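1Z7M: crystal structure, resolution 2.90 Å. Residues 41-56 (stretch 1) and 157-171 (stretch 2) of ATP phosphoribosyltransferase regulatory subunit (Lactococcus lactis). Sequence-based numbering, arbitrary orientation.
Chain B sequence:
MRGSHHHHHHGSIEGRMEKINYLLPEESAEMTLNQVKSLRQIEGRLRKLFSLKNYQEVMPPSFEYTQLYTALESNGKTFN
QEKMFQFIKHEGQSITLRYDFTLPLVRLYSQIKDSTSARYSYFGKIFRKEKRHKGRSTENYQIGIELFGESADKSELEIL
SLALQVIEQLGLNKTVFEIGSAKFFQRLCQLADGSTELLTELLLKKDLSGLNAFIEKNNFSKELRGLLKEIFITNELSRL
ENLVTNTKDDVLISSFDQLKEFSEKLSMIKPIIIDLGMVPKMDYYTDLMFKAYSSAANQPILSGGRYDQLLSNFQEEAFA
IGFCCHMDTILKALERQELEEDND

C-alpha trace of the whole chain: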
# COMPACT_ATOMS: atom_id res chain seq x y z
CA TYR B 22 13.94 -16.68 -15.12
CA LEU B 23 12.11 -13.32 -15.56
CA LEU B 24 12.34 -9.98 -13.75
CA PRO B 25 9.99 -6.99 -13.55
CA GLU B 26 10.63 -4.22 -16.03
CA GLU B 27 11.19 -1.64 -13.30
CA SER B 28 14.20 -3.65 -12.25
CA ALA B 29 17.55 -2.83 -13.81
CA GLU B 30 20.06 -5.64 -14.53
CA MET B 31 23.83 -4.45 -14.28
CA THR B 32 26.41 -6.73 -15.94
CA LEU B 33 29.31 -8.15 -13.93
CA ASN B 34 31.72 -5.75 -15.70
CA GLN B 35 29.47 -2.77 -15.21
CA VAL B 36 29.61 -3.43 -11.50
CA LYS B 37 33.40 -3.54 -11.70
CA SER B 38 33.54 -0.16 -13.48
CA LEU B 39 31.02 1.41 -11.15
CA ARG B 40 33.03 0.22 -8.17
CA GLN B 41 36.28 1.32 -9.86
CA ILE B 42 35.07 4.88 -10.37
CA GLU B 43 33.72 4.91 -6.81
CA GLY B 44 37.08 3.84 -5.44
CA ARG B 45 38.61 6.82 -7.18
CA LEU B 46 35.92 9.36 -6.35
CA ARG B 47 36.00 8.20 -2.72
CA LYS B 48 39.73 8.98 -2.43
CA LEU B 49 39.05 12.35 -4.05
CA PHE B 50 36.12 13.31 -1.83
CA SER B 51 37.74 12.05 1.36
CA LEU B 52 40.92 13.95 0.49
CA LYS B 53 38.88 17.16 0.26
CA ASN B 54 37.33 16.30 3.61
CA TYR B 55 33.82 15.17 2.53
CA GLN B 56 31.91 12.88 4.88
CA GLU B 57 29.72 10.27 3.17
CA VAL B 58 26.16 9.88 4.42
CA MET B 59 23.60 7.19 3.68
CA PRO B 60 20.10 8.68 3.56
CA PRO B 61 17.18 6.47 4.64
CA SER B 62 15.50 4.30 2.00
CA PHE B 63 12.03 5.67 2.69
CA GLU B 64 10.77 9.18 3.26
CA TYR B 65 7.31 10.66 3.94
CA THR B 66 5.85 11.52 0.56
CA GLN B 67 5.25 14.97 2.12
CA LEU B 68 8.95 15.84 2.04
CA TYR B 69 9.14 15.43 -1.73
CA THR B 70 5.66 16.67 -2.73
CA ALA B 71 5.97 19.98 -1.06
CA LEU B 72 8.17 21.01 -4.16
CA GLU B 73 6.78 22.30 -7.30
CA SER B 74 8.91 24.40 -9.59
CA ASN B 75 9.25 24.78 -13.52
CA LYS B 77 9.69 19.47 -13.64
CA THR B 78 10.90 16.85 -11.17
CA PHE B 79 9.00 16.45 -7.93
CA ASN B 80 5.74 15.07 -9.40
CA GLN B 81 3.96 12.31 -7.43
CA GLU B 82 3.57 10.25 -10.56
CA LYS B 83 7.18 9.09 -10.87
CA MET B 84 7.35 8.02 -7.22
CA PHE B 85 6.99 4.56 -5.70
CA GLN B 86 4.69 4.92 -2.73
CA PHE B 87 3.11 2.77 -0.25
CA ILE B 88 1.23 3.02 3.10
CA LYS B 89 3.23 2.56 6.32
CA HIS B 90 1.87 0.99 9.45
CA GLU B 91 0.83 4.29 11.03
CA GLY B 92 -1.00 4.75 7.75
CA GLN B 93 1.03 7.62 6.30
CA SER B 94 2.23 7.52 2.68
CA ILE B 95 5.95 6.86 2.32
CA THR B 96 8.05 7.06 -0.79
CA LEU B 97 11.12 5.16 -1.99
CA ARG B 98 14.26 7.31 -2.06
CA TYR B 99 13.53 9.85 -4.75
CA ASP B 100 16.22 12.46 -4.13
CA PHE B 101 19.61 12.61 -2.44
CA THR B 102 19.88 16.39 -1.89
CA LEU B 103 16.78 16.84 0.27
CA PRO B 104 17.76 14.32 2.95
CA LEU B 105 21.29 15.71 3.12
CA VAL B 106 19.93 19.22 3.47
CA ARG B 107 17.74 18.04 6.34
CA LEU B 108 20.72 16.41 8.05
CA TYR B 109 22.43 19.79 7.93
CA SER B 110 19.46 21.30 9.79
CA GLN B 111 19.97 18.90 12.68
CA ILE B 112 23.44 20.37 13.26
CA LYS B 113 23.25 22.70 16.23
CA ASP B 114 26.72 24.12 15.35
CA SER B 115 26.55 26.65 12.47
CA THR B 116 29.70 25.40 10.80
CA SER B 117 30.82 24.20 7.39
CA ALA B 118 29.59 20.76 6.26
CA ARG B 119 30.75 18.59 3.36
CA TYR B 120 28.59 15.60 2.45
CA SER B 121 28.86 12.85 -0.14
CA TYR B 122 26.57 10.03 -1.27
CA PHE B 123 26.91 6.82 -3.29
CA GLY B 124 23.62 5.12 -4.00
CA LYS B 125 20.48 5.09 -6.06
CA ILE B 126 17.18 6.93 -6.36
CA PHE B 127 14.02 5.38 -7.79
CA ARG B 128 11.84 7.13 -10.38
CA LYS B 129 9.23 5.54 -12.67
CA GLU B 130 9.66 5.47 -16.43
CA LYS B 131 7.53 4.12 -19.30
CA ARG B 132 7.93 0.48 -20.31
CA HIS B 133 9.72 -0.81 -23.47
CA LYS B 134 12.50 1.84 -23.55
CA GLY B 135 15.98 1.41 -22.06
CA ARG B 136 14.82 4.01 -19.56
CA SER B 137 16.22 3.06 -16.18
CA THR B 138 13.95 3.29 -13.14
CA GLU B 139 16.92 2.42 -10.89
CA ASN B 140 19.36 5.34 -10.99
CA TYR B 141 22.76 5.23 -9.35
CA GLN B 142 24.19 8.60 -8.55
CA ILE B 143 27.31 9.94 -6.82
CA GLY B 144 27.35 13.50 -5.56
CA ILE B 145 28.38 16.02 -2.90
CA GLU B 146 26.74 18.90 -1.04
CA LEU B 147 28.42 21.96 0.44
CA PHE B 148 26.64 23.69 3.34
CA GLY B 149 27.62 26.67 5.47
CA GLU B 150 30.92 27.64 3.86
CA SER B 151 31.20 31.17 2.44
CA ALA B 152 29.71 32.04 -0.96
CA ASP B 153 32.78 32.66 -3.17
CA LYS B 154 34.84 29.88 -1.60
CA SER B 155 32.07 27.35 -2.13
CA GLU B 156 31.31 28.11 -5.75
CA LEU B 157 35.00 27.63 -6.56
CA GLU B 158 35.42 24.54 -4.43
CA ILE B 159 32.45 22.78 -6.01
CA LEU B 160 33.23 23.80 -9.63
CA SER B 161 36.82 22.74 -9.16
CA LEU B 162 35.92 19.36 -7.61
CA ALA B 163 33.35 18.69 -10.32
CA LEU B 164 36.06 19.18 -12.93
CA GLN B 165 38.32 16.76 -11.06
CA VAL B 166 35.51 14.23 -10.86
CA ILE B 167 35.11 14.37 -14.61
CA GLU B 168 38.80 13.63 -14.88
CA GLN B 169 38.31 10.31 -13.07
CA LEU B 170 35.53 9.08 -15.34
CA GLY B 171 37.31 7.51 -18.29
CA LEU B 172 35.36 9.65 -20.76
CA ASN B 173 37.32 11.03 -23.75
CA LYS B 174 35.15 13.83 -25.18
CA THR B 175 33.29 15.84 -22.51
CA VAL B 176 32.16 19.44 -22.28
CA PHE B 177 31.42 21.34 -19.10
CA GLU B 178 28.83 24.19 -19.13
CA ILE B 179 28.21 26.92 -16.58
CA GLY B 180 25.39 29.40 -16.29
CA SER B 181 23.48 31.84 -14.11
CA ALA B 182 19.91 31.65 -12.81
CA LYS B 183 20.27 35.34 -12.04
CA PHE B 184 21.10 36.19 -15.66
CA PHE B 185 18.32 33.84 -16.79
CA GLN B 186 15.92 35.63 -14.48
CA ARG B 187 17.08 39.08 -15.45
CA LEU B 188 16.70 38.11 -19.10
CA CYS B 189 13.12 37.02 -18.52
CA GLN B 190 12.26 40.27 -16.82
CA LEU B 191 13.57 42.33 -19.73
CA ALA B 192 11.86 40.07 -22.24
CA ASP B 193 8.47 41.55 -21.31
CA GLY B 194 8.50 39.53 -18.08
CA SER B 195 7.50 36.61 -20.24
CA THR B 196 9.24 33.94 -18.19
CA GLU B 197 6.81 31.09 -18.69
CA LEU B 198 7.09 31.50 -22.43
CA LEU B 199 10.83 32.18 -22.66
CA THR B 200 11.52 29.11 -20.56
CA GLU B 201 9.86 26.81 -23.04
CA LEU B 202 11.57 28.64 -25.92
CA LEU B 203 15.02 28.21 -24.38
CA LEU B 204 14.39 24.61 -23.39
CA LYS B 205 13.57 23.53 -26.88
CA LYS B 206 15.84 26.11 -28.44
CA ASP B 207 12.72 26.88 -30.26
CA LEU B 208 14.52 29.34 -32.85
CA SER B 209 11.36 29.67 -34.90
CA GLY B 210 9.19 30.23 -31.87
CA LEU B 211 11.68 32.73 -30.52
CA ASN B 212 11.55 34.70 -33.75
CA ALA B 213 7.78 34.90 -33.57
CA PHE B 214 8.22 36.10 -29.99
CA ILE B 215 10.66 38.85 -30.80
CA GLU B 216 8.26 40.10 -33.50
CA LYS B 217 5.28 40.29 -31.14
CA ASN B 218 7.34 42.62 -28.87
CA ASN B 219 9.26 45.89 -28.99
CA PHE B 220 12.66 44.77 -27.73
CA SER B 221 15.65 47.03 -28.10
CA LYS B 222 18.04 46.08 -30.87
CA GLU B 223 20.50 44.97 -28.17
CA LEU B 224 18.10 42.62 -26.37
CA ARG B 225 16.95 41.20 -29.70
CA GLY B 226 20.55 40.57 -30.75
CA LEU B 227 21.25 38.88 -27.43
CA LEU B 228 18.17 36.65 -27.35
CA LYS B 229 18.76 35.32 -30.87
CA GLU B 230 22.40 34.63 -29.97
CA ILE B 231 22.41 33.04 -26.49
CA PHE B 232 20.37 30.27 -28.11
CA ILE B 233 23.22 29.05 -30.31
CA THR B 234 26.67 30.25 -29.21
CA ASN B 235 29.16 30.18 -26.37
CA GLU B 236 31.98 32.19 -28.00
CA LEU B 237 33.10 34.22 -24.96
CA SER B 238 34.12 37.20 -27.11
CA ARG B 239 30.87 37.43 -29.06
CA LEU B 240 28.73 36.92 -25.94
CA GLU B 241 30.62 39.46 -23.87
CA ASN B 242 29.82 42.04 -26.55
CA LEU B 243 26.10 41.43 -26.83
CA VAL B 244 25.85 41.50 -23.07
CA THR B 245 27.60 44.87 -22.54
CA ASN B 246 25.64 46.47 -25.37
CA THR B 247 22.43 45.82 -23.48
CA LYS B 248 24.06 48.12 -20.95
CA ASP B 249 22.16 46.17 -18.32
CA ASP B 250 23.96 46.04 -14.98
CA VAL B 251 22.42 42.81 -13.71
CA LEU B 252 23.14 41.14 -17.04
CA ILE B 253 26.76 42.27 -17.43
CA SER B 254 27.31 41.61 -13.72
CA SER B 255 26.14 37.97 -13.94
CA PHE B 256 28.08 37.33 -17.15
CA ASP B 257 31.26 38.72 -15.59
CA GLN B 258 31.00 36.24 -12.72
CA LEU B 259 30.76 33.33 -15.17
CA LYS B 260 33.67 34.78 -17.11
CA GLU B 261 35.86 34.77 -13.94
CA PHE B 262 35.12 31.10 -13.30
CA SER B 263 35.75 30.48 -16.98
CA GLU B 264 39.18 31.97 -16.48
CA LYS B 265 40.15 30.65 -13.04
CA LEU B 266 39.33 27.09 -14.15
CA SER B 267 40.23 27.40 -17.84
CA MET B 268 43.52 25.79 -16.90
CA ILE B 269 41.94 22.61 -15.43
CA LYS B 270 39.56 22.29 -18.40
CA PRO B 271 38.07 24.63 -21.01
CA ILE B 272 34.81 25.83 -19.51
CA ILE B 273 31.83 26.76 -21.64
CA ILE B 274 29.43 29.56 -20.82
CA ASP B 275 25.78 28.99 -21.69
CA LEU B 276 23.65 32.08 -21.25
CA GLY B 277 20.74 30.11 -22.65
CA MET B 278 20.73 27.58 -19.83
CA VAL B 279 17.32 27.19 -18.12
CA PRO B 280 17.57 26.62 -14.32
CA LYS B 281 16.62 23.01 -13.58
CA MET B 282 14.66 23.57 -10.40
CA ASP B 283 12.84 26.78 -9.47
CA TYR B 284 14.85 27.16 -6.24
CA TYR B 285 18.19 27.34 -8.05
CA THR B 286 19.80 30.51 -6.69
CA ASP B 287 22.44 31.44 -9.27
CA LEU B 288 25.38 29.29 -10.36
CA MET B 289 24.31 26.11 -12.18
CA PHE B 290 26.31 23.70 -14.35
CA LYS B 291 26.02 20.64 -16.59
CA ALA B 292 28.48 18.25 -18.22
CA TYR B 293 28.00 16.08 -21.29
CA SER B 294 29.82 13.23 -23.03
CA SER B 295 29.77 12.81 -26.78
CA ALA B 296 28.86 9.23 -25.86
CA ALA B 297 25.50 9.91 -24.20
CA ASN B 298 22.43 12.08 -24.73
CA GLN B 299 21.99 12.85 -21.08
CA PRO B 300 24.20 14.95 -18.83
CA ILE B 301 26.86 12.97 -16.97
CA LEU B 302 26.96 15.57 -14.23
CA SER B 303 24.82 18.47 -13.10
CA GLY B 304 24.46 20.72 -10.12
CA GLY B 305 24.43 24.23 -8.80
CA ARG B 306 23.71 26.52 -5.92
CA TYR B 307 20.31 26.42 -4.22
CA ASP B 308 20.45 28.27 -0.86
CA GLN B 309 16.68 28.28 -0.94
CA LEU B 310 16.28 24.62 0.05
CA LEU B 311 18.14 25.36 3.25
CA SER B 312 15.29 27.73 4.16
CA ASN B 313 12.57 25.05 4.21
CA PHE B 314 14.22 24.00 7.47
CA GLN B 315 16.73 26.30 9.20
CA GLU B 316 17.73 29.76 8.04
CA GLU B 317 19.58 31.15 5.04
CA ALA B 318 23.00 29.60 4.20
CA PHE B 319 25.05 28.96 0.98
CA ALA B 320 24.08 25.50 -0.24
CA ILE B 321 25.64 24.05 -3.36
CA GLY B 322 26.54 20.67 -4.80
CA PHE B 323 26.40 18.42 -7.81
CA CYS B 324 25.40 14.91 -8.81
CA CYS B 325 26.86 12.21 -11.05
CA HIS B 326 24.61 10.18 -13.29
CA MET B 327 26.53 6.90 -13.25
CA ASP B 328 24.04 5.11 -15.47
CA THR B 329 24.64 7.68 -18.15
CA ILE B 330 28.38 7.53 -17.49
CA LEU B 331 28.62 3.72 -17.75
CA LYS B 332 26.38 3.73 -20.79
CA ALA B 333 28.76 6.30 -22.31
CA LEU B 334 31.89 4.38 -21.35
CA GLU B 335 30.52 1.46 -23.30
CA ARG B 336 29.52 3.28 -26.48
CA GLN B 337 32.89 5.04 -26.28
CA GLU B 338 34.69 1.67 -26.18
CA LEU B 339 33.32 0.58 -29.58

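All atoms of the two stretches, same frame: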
# COMPACT_ATOMS: atom_id res chain seq x y z
N GLN B 41 34.96 0.74 -9.59
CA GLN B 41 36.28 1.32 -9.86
C GLN B 41 36.15 2.83 -9.63
O GLN B 41 36.77 3.41 -8.73
CB GLN B 41 36.68 1.08 -11.31
CG GLN B 41 37.85 0.11 -11.49
CD GLN B 41 38.03 -0.33 -12.95
OE1 GLN B 41 37.89 -1.53 -13.27
NE2 GLN B 41 38.33 0.63 -13.83
N ILE B 42 35.32 3.46 -10.45
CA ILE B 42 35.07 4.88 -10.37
C ILE B 42 34.80 5.32 -8.94
O ILE B 42 35.31 6.34 -8.50
CB ILE B 42 33.90 5.26 -11.26
CG1 ILE B 42 34.29 5.01 -12.71
CG2 ILE B 42 33.51 6.70 -11.05
CD1 ILE B 42 33.20 5.21 -13.69
N GLU B 43 34.01 4.56 -8.20
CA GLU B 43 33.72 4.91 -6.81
C GLU B 43 35.00 4.96 -5.99
O GLU B 43 35.22 5.87 -5.19
CB GLU B 43 32.80 3.90 -6.14
CG GLU B 43 31.40 3.86 -6.63
CD GLU B 43 30.50 3.28 -5.58
OE1 GLU B 43 30.89 2.25 -4.99
OE2 GLU B 43 29.41 3.85 -5.35
N GLY B 44 35.84 3.94 -6.18
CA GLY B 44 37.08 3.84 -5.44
C GLY B 44 37.87 5.12 -5.60
O GLY B 44 38.41 5.65 -4.63
N ARG B 45 37.90 5.60 -6.84
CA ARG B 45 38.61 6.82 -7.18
C ARG B 45 37.94 8.03 -6.56
O ARG B 45 38.57 8.76 -5.80
CB ARG B 45 38.70 6.96 -8.69
CG ARG B 45 39.42 5.79 -9.32
CD ARG B 45 40.18 6.23 -10.54
NE ARG B 45 39.32 6.28 -11.71
CZ ARG B 45 38.95 5.21 -12.39
NH1 ARG B 45 39.36 4.00 -12.00
NH2 ARG B 45 38.17 5.33 -13.45
N LEU B 46 36.67 8.23 -6.89
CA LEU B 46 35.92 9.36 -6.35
C LEU B 46 35.94 9.38 -4.82
O LEU B 46 35.92 10.44 -4.22
CB LEU B 46 34.48 9.35 -6.85
CG LEU B 46 34.31 9.43 -8.36
CD1 LEU B 46 32.90 9.85 -8.67
CD2 LEU B 46 35.29 10.43 -8.94
N ARG B 47 35.96 8.21 -4.18
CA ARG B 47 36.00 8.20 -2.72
C ARG B 47 37.32 8.79 -2.22
O ARG B 47 37.33 9.57 -1.26
CB ARG B 47 35.81 6.78 -2.16
CG ARG B 47 34.36 6.35 -2.01
CD ARG B 47 34.09 5.69 -0.67
NE ARG B 47 32.68 5.38 -0.51
CZ ARG B 47 32.02 4.52 -1.27
NH1 ARG B 47 32.67 3.88 -2.23
NH2 ARG B 47 30.72 4.31 -1.08
N LYS B 48 38.44 8.43 -2.85
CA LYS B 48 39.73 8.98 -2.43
C LYS B 48 39.54 10.50 -2.53
O LYS B 48 39.61 11.22 -1.53
CB LYS B 48 40.88 8.54 -3.36
CG LYS B 48 41.02 7.03 -3.57
CD LYS B 48 42.13 6.35 -2.73
CE LYS B 48 42.19 4.82 -2.99
NZ LYS B 48 43.15 4.08 -2.09
N LEU B 49 39.25 10.95 -3.74
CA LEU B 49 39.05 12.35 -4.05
C LEU B 49 38.20 13.14 -3.06
O LEU B 49 38.60 14.19 -2.59
CB LEU B 49 38.47 12.47 -5.45
CG LEU B 49 38.11 13.88 -5.90
CD1 LEU B 49 39.33 14.77 -5.85
CD2 LEU B 49 37.54 13.80 -7.31
N PHE B 50 37.02 12.63 -2.76
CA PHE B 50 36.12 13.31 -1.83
C PHE B 50 36.64 13.33 -0.41
O PHE B 50 36.49 14.32 0.30
CB PHE B 50 34.75 12.65 -1.82
CG PHE B 50 34.00 12.76 -3.12
CD1 PHE B 50 32.89 11.95 -3.36
CD2 PHE B 50 34.40 13.66 -4.11
CE1 PHE B 50 32.19 12.03 -4.55
CE2 PHE B 50 33.71 13.74 -5.31
CZ PHE B 50 32.60 12.93 -5.53
N SER B 51 37.21 12.21 0.01
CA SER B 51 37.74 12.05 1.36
C SER B 51 38.97 12.92 1.58
O SER B 51 39.23 13.37 2.69
CB SER B 51 38.10 10.59 1.62
OG SER B 51 39.02 10.12 0.65
N LEU B 52 39.72 13.13 0.50
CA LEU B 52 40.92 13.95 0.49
C LEU B 52 40.57 15.44 0.63
O LEU B 52 41.38 16.25 1.09
CB LEU B 52 41.66 13.74 -0.83
CG LEU B 52 43.01 14.40 -1.00
CD1 LEU B 52 43.97 13.81 0.01
CD2 LEU B 52 43.50 14.18 -2.41
N LYS B 53 39.37 15.79 0.20
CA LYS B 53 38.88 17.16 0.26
C LYS B 53 38.01 17.30 1.49
O LYS B 53 37.27 18.27 1.64
CB LYS B 53 38.08 17.46 -0.99
CG LYS B 53 38.85 17.25 -2.27
CD LYS B 53 39.96 18.28 -2.37
CE LYS B 53 40.65 18.23 -3.73
NZ LYS B 53 41.67 19.31 -3.86
N ASN B 54 38.08 16.30 2.36
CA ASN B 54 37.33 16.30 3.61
C ASN B 54 35.78 16.23 3.52
O ASN B 54 35.08 16.95 4.23
CB ASN B 54 37.78 17.50 4.44
CG ASN B 54 37.75 17.22 5.93
OD1 ASN B 54 38.25 16.19 6.39
ND2 ASN B 54 37.17 18.13 6.70
N TYR B 55 35.27 15.35 2.67
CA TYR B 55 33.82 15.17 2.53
C TYR B 55 33.34 13.89 3.22
O TYR B 55 33.78 12.79 2.88
CB TYR B 55 33.42 15.11 1.06
CG TYR B 55 33.29 16.46 0.42
CD1 TYR B 55 34.43 17.19 0.08
CD2 TYR B 55 32.04 17.03 0.19
CE1 TYR B 55 34.32 18.47 -0.49
CE2 TYR B 55 31.92 18.31 -0.38
CZ TYR B 55 33.08 19.02 -0.71
OH TYR B 55 33.00 20.27 -1.27
N GLN B 56 32.43 14.03 4.17
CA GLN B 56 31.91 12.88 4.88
C GLN B 56 30.72 12.26 4.14
O GLN B 56 29.75 12.94 3.82
CB GLN B 56 31.48 13.27 6.30
CG GLN B 56 32.54 14.02 7.08
CD GLN B 56 33.94 13.41 6.93
OE1 GLN B 56 34.16 12.24 7.26
NE2 GLN B 56 34.89 14.21 6.43
N LEU B 157 33.74 28.03 -5.94
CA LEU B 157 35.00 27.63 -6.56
C LEU B 157 35.40 26.22 -6.17
O LEU B 157 35.96 25.48 -6.98
CB LEU B 157 36.13 28.60 -6.20
CG LEU B 157 36.26 29.73 -7.22
CD1 LEU B 157 37.02 30.92 -6.63
CD2 LEU B 157 36.95 29.18 -8.48
N GLU B 158 35.10 25.86 -4.93
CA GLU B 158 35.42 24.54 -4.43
C GLU B 158 34.62 23.49 -5.18
O GLU B 158 35.17 22.49 -5.62
CB GLU B 158 35.12 24.44 -2.95
CG GLU B 158 35.60 23.16 -2.32
CD GLU B 158 35.24 23.07 -0.85
OE1 GLU B 158 35.41 24.08 -0.13
OE2 GLU B 158 34.80 21.97 -0.41
N ILE B 159 33.32 23.72 -5.32
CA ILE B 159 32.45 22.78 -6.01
C ILE B 159 32.78 22.67 -7.50
O ILE B 159 32.95 21.57 -8.02
CB ILE B 159 30.96 23.16 -5.79
CG1 ILE B 159 30.61 23.05 -4.30
CG2 ILE B 159 30.04 22.24 -6.58
CD1 ILE B 159 30.54 21.62 -3.77
N LEU B 160 32.90 23.80 -8.20
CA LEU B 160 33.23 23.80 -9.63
C LEU B 160 34.55 23.10 -9.91
O LEU B 160 34.70 22.38 -10.90
CB LEU B 160 33.35 25.23 -10.14
CG LEU B 160 32.07 25.88 -10.66
CD1 LEU B 160 32.30 27.36 -10.85
CD2 LEU B 160 31.69 25.23 -11.97
N SER B 161 35.51 23.34 -9.04
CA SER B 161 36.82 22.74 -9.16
C SER B 161 36.71 21.22 -9.03
O SER B 161 37.15 20.47 -9.91
CB SER B 161 37.71 23.31 -8.07
OG SER B 161 39.02 23.51 -8.56
N LEU B 162 36.12 20.78 -7.91
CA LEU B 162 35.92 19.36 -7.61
C LEU B 162 35.22 18.67 -8.76
O LEU B 162 35.67 17.62 -9.21
CB LEU B 162 35.05 19.22 -6.36
CG LEU B 162 35.63 18.38 -5.23
CD1 LEU B 162 34.62 18.35 -4.07
CD2 LEU B 162 35.94 16.99 -5.72
N ALA B 163 34.12 19.24 -9.21
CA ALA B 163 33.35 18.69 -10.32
C ALA B 163 34.27 18.41 -11.51
O ALA B 163 34.18 17.35 -12.14
CB ALA B 163 32.25 19.66 -10.72
N LEU B 164 35.14 19.35 -11.82
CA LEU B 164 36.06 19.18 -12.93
C LEU B 164 37.00 18.00 -12.67
O LEU B 164 37.34 17.23 -13.59
CB LEU B 164 36.87 20.45 -13.14
CG LEU B 164 36.10 21.61 -13.76
CD1 LEU B 164 37.05 22.76 -14.01
CD2 LEU B 164 35.48 21.18 -15.07
N GLN B 165 37.43 17.85 -11.42
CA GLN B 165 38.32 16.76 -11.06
C GLN B 165 37.57 15.46 -11.24
O GLN B 165 38.08 14.52 -11.82
CB GLN B 165 38.80 16.92 -9.62
CG GLN B 165 39.53 18.24 -9.37
CD GLN B 165 40.07 18.34 -7.96
OE1 GLN B 165 40.89 17.53 -7.54
NE2 GLN B 165 39.60 19.34 -7.21
N VAL B 166 36.33 15.43 -10.75
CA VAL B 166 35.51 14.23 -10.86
C VAL B 166 35.36 13.78 -12.30
O VAL B 166 35.34 12.58 -12.60
CB VAL B 166 34.10 14.46 -10.27
CG1 VAL B 166 33.24 13.24 -10.50
CG2 VAL B 166 34.20 14.72 -8.79
N ILE B 167 35.25 14.73 -13.22
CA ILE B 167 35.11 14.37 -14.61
C ILE B 167 36.40 13.77 -15.11
O ILE B 167 36.41 12.97 -16.05
CB ILE B 167 34.75 15.58 -15.43
CG1 ILE B 167 33.42 16.10 -14.92
CG2 ILE B 167 34.68 15.22 -16.89
CD1 ILE B 167 33.02 17.42 -15.48
N GLU B 168 37.50 14.15 -14.47
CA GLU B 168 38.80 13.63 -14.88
C GLU B 168 39.04 12.21 -14.43
O GLU B 168 39.98 11.59 -14.89
CB GLU B 168 39.93 14.55 -14.40
CG GLU B 168 40.84 15.02 -15.55
CD GLU B 168 40.07 15.37 -16.85
OE1 GLU B 168 39.28 16.33 -16.83
OE2 GLU B 168 40.26 14.69 -17.89
N GLN B 169 38.18 11.68 -13.56
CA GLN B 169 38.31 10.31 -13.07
C GLN B 169 37.44 9.34 -13.87
O GLN B 169 37.67 8.14 -13.87
CB GLN B 169 37.94 10.22 -11.60
CG GLN B 169 38.86 10.99 -10.68
CD GLN B 169 40.31 10.55 -10.82
OE1 GLN B 169 40.63 9.36 -10.72
NE2 GLN B 169 41.18 11.51 -11.05
N LEU B 170 36.42 9.88 -14.51
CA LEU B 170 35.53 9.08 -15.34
C LEU B 170 36.34 8.90 -16.62
O LEU B 170 36.81 9.87 -17.18
CB LEU B 170 34.25 9.86 -15.64
CG LEU B 170 33.69 10.73 -14.50
CD1 LEU B 170 32.50 11.50 -15.02
CD2 LEU B 170 33.31 9.87 -13.30
N GLY B 171 36.51 7.68 -17.09
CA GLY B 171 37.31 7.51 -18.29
C GLY B 171 36.67 7.98 -19.58
O GLY B 171 36.79 7.30 -20.60

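Two helices far apart in sequence pack side by side here, running in nearly opposite directions. The N-to-C directions of their axes differ by 152°, and the axes come within 10.0 Å of each other, a spacing that leaves room for a layer of branched aliphatic side chains between them. Because the helices run in opposed senses, the start of stretch 1 lies beside the end of stretch 2: Ile-42 pairs with Leu-170 (CA to CA 6.5 Å), Leu-46 with Val-166 (6.7 Å, also CA to CA), and Phe-50 with Leu-162 where the backbones have spread to a CA–CA distance of 8.4 Å.

The apolar layer follows the helical repeat. Ile-42, Leu-46, Leu-49 and Phe-50 recur at intervals of four, three and one, so they share one side of their helix; Leu-162 and Val-166, one turn apart, answer the last three, while Ile-42 CG2 meets Leu-170 CD2 at 3.9 Å. The CA-to-CB bond of Leu-49 points toward the partner helix, and its side chain touches both, with Leu-49 CG 3.8 Å from Leu-162 CD2 and Leu-49 CD2 3.8 Å from Val-166 CG2. Phe-50 fills the wider gap: its ring reaches across and presents its edge, CE2 lying 3.6 Å from Val-166 CG2. Such contacts lack direction, so shape and the exclusion of water do the work.

Polar groups bind the two ends. At one, the backbone carbonyl of Gln-169 accepts from Arg-45, whose long side chain carries several N-H donors and whose guanidinium meets it edge-on: Arg-45 NH2 donates to Gln-169 O at 2.9 Å and Arg-45 NE to the same Gln-169 O at 3.3 Å. At the other, beyond its helix, Tyr-55 combines two chemistries. Tyr-55 CE1 rests 3.6 Å from Leu-162 CD1, while Tyr-55 OH donates a hydrogen bond to Glu-158 OE2 at 2.6 Å, although the position of that carboxylate oxygen is less certain. Tyrosine suits this place, carrying a polar tip on an apolar ring.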